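Local coordinates for Tb427.07.360- putative uncharacterized metacyclic invariant surface protein from Trypanosoma brucei (PDB 5VTL) that is of unknown function but is probably an invariant surface protein of metacyclic trypanosomes, with an extended helical fold, at residues K84-D89 / R182-A187; W142-A147 / D165-L170. One frame throughout, in Å; residues are numbered along the deposited sequence.

How the contacts relate
Both contacts use helix 157-209, at different points along the elongated chain. Contact 2 joins 165-170 of that helix to the short helix 141-154. Contact 1 joins 182-187, further along, to helix 63-102. The centres of the contacts lie about 23 Å apart, and their nearest atoms are about 10 Å apart, so they do not touch. In sequence, both segments of contact 2 fall between those of contact 1. Helix 4-58 passes both sites and touches side chains at each. Contact 1 mixes alanine packing with a salt bridge, whereas contact 2 is wholly apolar.

Contact 1: K84-D89 / R182-A187; sequences KTALSD and RRASEA
Ala86 meets Ala184 where the segments 84-89 and 182-187 come closest, and their CA atoms are only 5.1 Å apart. The CB of Ala86 lies 3.9 Å from the CB of Ala184. Ala86 CB is also 3.5 Å from Ala184 N, so the methyl rests on the neighbouring helix backbone as well as on a side chain. Arg183 CB lies 3.9 Å from Ala86 CB and flanks the same methyl. Both alanines are buried. Their small side chains let the axes of the two segments approach to 8.1 Å.

The two segments run nearly antiparallel, at 162°. This is close alanine packing in a long helical bundle, consistent with assignment to the glutamic acid/alanine-rich protein family of Trypanosoma. Helix 4-58 packs beside the pair, with Ala31 and Val35 against Leu87 and Asn34 against Ser185. The alanine packing continues along the bundle, where Ala187 touches Ala82 and Ala83.

The polar part of the contact is a salt bridge between Asp89 and Arg183. Arg183 NH1 donates to Asp89 OD2 at 2.8 Å. The N-H...O angle is 142°, so the bond is bent. The donor reaches OD2 on its anti side and somewhat out of the carboxylate plane. The carboxylate lies at the edge of the guanidinium, with the two planes 69° apart. Arg183 CG is anti to the carbonyl carbon, and the chain then bends at chi3, which turns the guanidinium across to Asp89.

A water makes a second link between the same two side chains. The water oxygen donates to Asp89 OD2 at 2.9 Å and accepts from Arg183 NE at the same distance. OD2 thus receives two bonds, and NE and NH1 are both engaged. The pairing probably stabilises the carboxylate in its charged form.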
loop_
_atom_site.group_PDB
_atom_site.type_symbol
_atom_site.label_atom_id
_atom_site.label_comp_id
_atom_site.label_asym_id
_atom_site.label_seq_id
_atom_site.Cartn_x
_atom_site.Cartn_y
_atom_site.Cartn_z
ATOM N N LYS A 84 13.834 0.648 2.496
ATOM C CA LYS A 84 13.977 2.088 2.322
ATOM C C LYS A 84 13.724 2.540 0.871
ATOM O O LYS A 84 13.124 3.588 0.646
ATOM C CB LYS A 84 15.364 2.547 2.806
ATOM C CG LYS A 84 15.535 2.376 4.276
ATOM C CD LYS A 84 16.951 2.667 4.739
ATOM C CE LYS A 84 17.037 2.584 6.279
ATOM N NZ LYS A 84 18.402 2.923 6.832
ATOM N N THR A 85 14.219 1.780 -0.099
ATOM C CA THR A 85 13.983 2.071 -1.513
ATOM C C THR A 85 12.495 1.963 -1.818
ATOM O O THR A 85 11.943 2.753 -2.595
ATOM C CB THR A 85 14.764 1.109 -2.414
ATOM O OG1 THR A 85 16.167 1.286 -2.185
ATOM C CG2 THR A 85 14.450 1.338 -3.883
ATOM N N ALA A 86 11.841 0.990 -1.197
ATOM C CA ALA A 86 10.408 0.787 -1.405
ATOM C C ALA A 86 9.613 1.944 -0.801
ATOM O O ALA A 86 8.651 2.420 -1.405
ATOM C CB ALA A 86 9.971 -0.563 -0.838
ATOM N N LEU A 87 10.048 2.439 0.356
ATOM C CA LEU A 87 9.395 3.594 0.966
ATOM C C LEU A 87 9.516 4.806 0.050
ATOM O O LEU A 87 8.554 5.552 -0.122
ATOM C CB LEU A 87 10.005 3.905 2.328
ATOM C CG LEU A 87 9.481 5.108 3.110
ATOM C CD1 LEU A 87 7.964 5.068 3.297
ATOM C CD2 LEU A 87 10.187 5.173 4.453
ATOM N N SER A 88 10.681 4.990 -0.560
ATOM C CA SER A 88 10.862 6.129 -1.460
ATOM C C SER A 88 9.961 6.006 -2.688
ATOM O O SER A 88 9.409 7.007 -3.148
ATOM C CB SER A 88 12.325 6.314 -1.860
ATOM O OG SER A 88 12.783 5.200 -2.580
ATOM N N ASP A 89 9.813 4.794 -3.227
ATOM C CA ASP A 89 8.818 4.555 -4.272
ATOM C C ASP A 89 7.386 4.892 -3.816
ATOM O O ASP A 89 6.640 5.563 -4.538
ATOM C CB ASP A 89 8.859 3.105 -4.748
ATOM C CG ASP A 89 10.169 2.753 -5.454
ATOM O OD1 ASP A 89 10.959 3.680 -5.758
ATOM O OD2 ASP A 89 10.387 1.546 -5.711
ATOM N N ARG A 182 3.736 -3.365 -0.946
ATOM C CA ARG A 182 4.011 -4.784 -0.811
ATOM C C ARG A 182 5.531 -5.051 -0.728
ATOM O O ARG A 182 5.985 -5.890 0.060
ATOM C CB ARG A 182 3.392 -5.511 -1.990
ATOM C CG ARG A 182 3.505 -7.022 -1.967
ATOM C CD ARG A 182 2.897 -7.586 -3.266
ATOM N NE ARG A 182 1.836 -6.708 -3.800
ATOM C CZ ARG A 182 1.740 -6.271 -5.063
ATOM N NH1 ARG A 182 0.733 -5.465 -5.417
ATOM N NH2 ARG A 182 2.636 -6.631 -5.981
ATOM N N ARG A 183 6.316 -4.329 -1.518
ATOM C CA ARG A 183 7.770 -4.514 -1.506
ATOM C C ARG A 183 8.368 -4.136 -0.166
ATOM O O ARG A 183 9.283 -4.808 0.337
ATOM C CB ARG A 183 8.438 -3.714 -2.631
ATOM C CG ARG A 183 8.210 -4.328 -3.985
ATOM C CD ARG A 183 9.141 -3.767 -5.038
ATOM N NE ARG A 183 9.086 -2.314 -5.200
ATOM C CZ ARG A 183 8.248 -1.665 -6.009
ATOM N NH1 ARG A 183 8.315 -0.342 -6.095
ATOM N NH2 ARG A 183 7.333 -2.328 -6.716
ATOM N N ALA A 184 7.828 -3.075 0.435
ATOM C CA ALA A 184 8.257 -2.633 1.757
ATOM C C ALA A 184 7.944 -3.689 2.821
ATOM O O ALA A 184 8.772 -3.974 3.689
ATOM C CB ALA A 184 7.582 -1.310 2.114
ATOM N N SER A 185 6.751 -4.264 2.745
ATOM C CA SER A 185 6.321 -5.286 3.685
ATOM C C SER A 185 7.174 -6.542 3.526
ATOM O O SER A 185 7.600 -7.171 4.507
ATOM C CB SER A 185 4.858 -5.639 3.427
ATOM O OG SER A 185 4.468 -6.710 4.259
ATOM N N GLU A 186 7.437 -6.916 2.280
ATOM C CA GLU A 186 8.213 -8.137 2.036
ATOM C C GLU A 186 9.654 -7.984 2.548
ATOM O O GLU A 186 10.221 -8.928 3.111
ATOM C CB GLU A 186 8.170 -8.517 0.559
ATOM C CG GLU A 186 6.817 -9.093 0.139
ATOM C CD GLU A 186 6.608 -9.156 -1.360
ATOM O OE1 GLU A 186 7.450 -8.615 -2.116
ATOM O OE2 GLU A 186 5.573 -9.733 -1.781
ATOM N N ALA A 187 10.224 -6.791 2.365
ATOM C CA ALA A 187 11.559 -6.469 2.855
ATOM C C ALA A 187 11.628 -6.554 4.373
ATOM O O ALA A 187 12.583 -7.072 4.945
ATOM C CB ALA A 187 11.973 -5.080 2.390
HETATM O O HOH W 1 11.451 -0.850 -4.485
#

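Contact 2: W142-A147 / D165-L170; sequences WVLKKA and DGMADL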
loop_
_atom_site.group_PDB
_atom_site.type_symbol
_atom_site.label_atom_id
_atom_site.label_comp_id
_atom_site.label_asym_id
_atom_site.label_seq_id
_atom_site.Cartn_x
_atom_site.Cartn_y
_atom_site.Cartn_z
ATOM N N TRP A 142 -8.775 -2.303 -6.146
ATOM C CA TRP A 142 -9.940 -3.168 -6.414
ATOM C C TRP A 142 -11.202 -2.301 -6.524
ATOM O O TRP A 142 -11.987 -2.443 -7.458
ATOM C CB TRP A 142 -10.092 -4.279 -5.348
ATOM C CG TRP A 142 -11.292 -5.175 -5.576
ATOM C CD1 TRP A 142 -11.340 -6.332 -6.329
ATOM C CD2 TRP A 142 -12.618 -4.990 -5.051
ATOM N NE1 TRP A 142 -12.605 -6.865 -6.290
ATOM C CE2 TRP A 142 -13.406 -6.063 -5.518
ATOM C CE3 TRP A 142 -13.214 -4.023 -4.231
ATOM C CZ2 TRP A 142 -14.748 -6.184 -5.207
ATOM C CZ3 TRP A 142 -14.540 -4.153 -3.925
ATOM C CH2 TRP A 142 -15.294 -5.231 -4.416
ATOM N N VAL A 143 -11.383 -1.374 -5.582
ATOM C CA VAL A 143 -12.507 -0.446 -5.636
ATOM C C VAL A 143 -12.491 0.405 -6.915
ATOM O O VAL A 143 -13.528 0.637 -7.517
ATOM C CB VAL A 143 -12.512 0.492 -4.399
ATOM C CG1 VAL A 143 -13.599 1.584 -4.518
ATOM C CG2 VAL A 143 -12.698 -0.328 -3.116
ATOM N N LEU A 144 -11.324 0.884 -7.332
ATOM C CA LEU A 144 -11.265 1.678 -8.562
ATOM C C LEU A 144 -11.629 0.834 -9.784
ATOM O O LEU A 144 -12.259 1.325 -10.714
ATOM C CB LEU A 144 -9.882 2.312 -8.763
ATOM C CG LEU A 144 -9.419 3.330 -7.716
ATOM C CD1 LEU A 144 -8.006 3.751 -8.028
ATOM C CD2 LEU A 144 -10.316 4.528 -7.662
ATOM N N LYS A 145 -11.238 -0.431 -9.780
ATOM C CA LYS A 145 -11.623 -1.353 -10.839
ATOM C C LYS A 145 -13.135 -1.525 -10.886
ATOM O O LYS A 145 -13.748 -1.427 -11.934
ATOM C CB LYS A 145 -10.974 -2.726 -10.626
ATOM C CG LYS A 145 -11.441 -3.800 -11.607
ATOM C CD LYS A 145 -10.685 -5.111 -11.417
ATOM C CE LYS A 145 -10.921 -5.719 -10.065
ATOM N NZ LYS A 145 -10.377 -7.092 -9.964
ATOM N N LYS A 146 -13.735 -1.810 -9.737
ATOM C CA LYS A 146 -15.187 -1.979 -9.690
ATOM C C LYS A 146 -15.927 -0.723 -10.136
ATOM O O LYS A 146 -16.972 -0.798 -10.764
ATOM C CB LYS A 146 -15.624 -2.357 -8.272
ATOM C CG LYS A 146 -15.133 -3.714 -7.823
ATOM C CD LYS A 146 -15.736 -4.835 -8.692
ATOM C CE LYS A 146 -14.724 -5.846 -9.139
ATOM N NZ LYS A 146 -15.428 -7.022 -9.753
ATOM N N ALA A 147 -15.383 0.435 -9.791
ATOM C CA ALA A 147 -15.984 1.710 -10.172
ATOM C C ALA A 147 -16.072 1.858 -11.694
ATOM O O ALA A 147 -17.118 2.221 -12.254
ATOM C CB ALA A 147 -15.198 2.843 -9.556
ATOM N N ASP A 165 -10.507 4.887 -20.686
ATOM C CA ASP A 165 -9.308 5.569 -21.188
ATOM C C ASP A 165 -8.806 6.555 -20.132
ATOM O O ASP A 165 -7.616 6.633 -19.842
ATOM C CB ASP A 165 -9.603 6.357 -22.474
ATOM C CG ASP A 165 -9.883 5.479 -23.693
ATOM O OD1 ASP A 165 -9.733 4.240 -23.646
ATOM O OD2 ASP A 165 -10.261 6.072 -24.727
ATOM N N GLY A 166 -9.737 7.296 -19.552
ATOM C CA GLY A 166 -9.416 8.370 -18.637
ATOM C C GLY A 166 -8.927 7.930 -17.264
ATOM O O GLY A 166 -8.193 8.670 -16.606
ATOM N N MET A 167 -9.323 6.746 -16.819
ATOM C CA MET A 167 -8.890 6.243 -15.512
ATOM C C MET A 167 -7.600 5.439 -15.528
ATOM O O MET A 167 -7.103 5.057 -14.475
ATOM C CB MET A 167 -9.989 5.368 -14.903
ATOM C CG MET A 167 -11.087 6.195 -14.303
ATOM S SD MET A 167 -10.485 7.000 -12.808
ATOM C CE MET A 167 -10.241 5.568 -11.749
ATOM N N ALA A 168 -7.076 5.166 -16.708
ATOM C CA ALA A 168 -5.974 4.223 -16.853
ATOM C C ALA A 168 -4.719 4.692 -16.097
ATOM O O ALA A 168 -4.042 3.897 -15.456
ATOM C CB ALA A 168 -5.664 4.016 -18.316
ATOM N N ASP A 169 -4.435 5.990 -16.169
ATOM C CA ASP A 169 -3.225 6.554 -15.557
ATOM C C ASP A 169 -3.313 6.449 -14.037
ATOM O O ASP A 169 -2.402 5.938 -13.394
ATOM C CB ASP A 169 -3.058 8.007 -15.971
ATOM C CG ASP A 169 -2.361 8.168 -17.320
ATOM O OD1 ASP A 169 -2.238 7.170 -18.067
ATOM O OD2 ASP A 169 -1.942 9.307 -17.640
ATOM N N LEU A 170 -4.419 6.928 -13.471
ATOM C CA LEU A 170 -4.635 6.835 -12.027
ATOM C C LEU A 170 -4.530 5.400 -11.541
ATOM O O LEU A 170 -3.881 5.110 -10.515
ATOM C CB LEU A 170 -6.007 7.377 -11.658
ATOM C CG LEU A 170 -6.463 7.145 -10.225
ATOM C CD1 LEU A 170 -5.433 7.652 -9.215
ATOM C CD2 LEU A 170 -7.802 7.856 -10.031
#
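Leu144 faces Met167 and Leu170, and its two methyls divide the work. CD2 of Leu144 meets the terminal methyl CE of Met167 at 4.2 Å. CD1 of Leu144 lies 4.3 Å from CG of Leu170. All three residues are buried. The backbones stay well apart: the CA atoms of Leu144 and Met167 are 8.6 Å from each other. The side chains span this distance. The Met167 chain is bent at chi2 and chi3 (-67°), and this folded chain presents CE to the leucine.

The next shell comes from the rest of the bundle. Phe13 of helix 4-58 touches both Met167 and Ala147, and Leu17 touches Leu170. Ala97 and Ala101 of helix 63-102 also pack on Leu170. Val139, just before helix 141-154, touches Leu144. The core here therefore joins helices 4-58, 63-102, 141-154 and 157-209. Helix 157-209 is kinked within 165-170, as the N atoms of Asp169 and Leu170 lack bonds to the preceding turn.

No hydrogen bond or salt bridge crosses between the segments. Their association at this point therefore rests on hydrophobic burial and van der Waals contact, which impose little directional constraint.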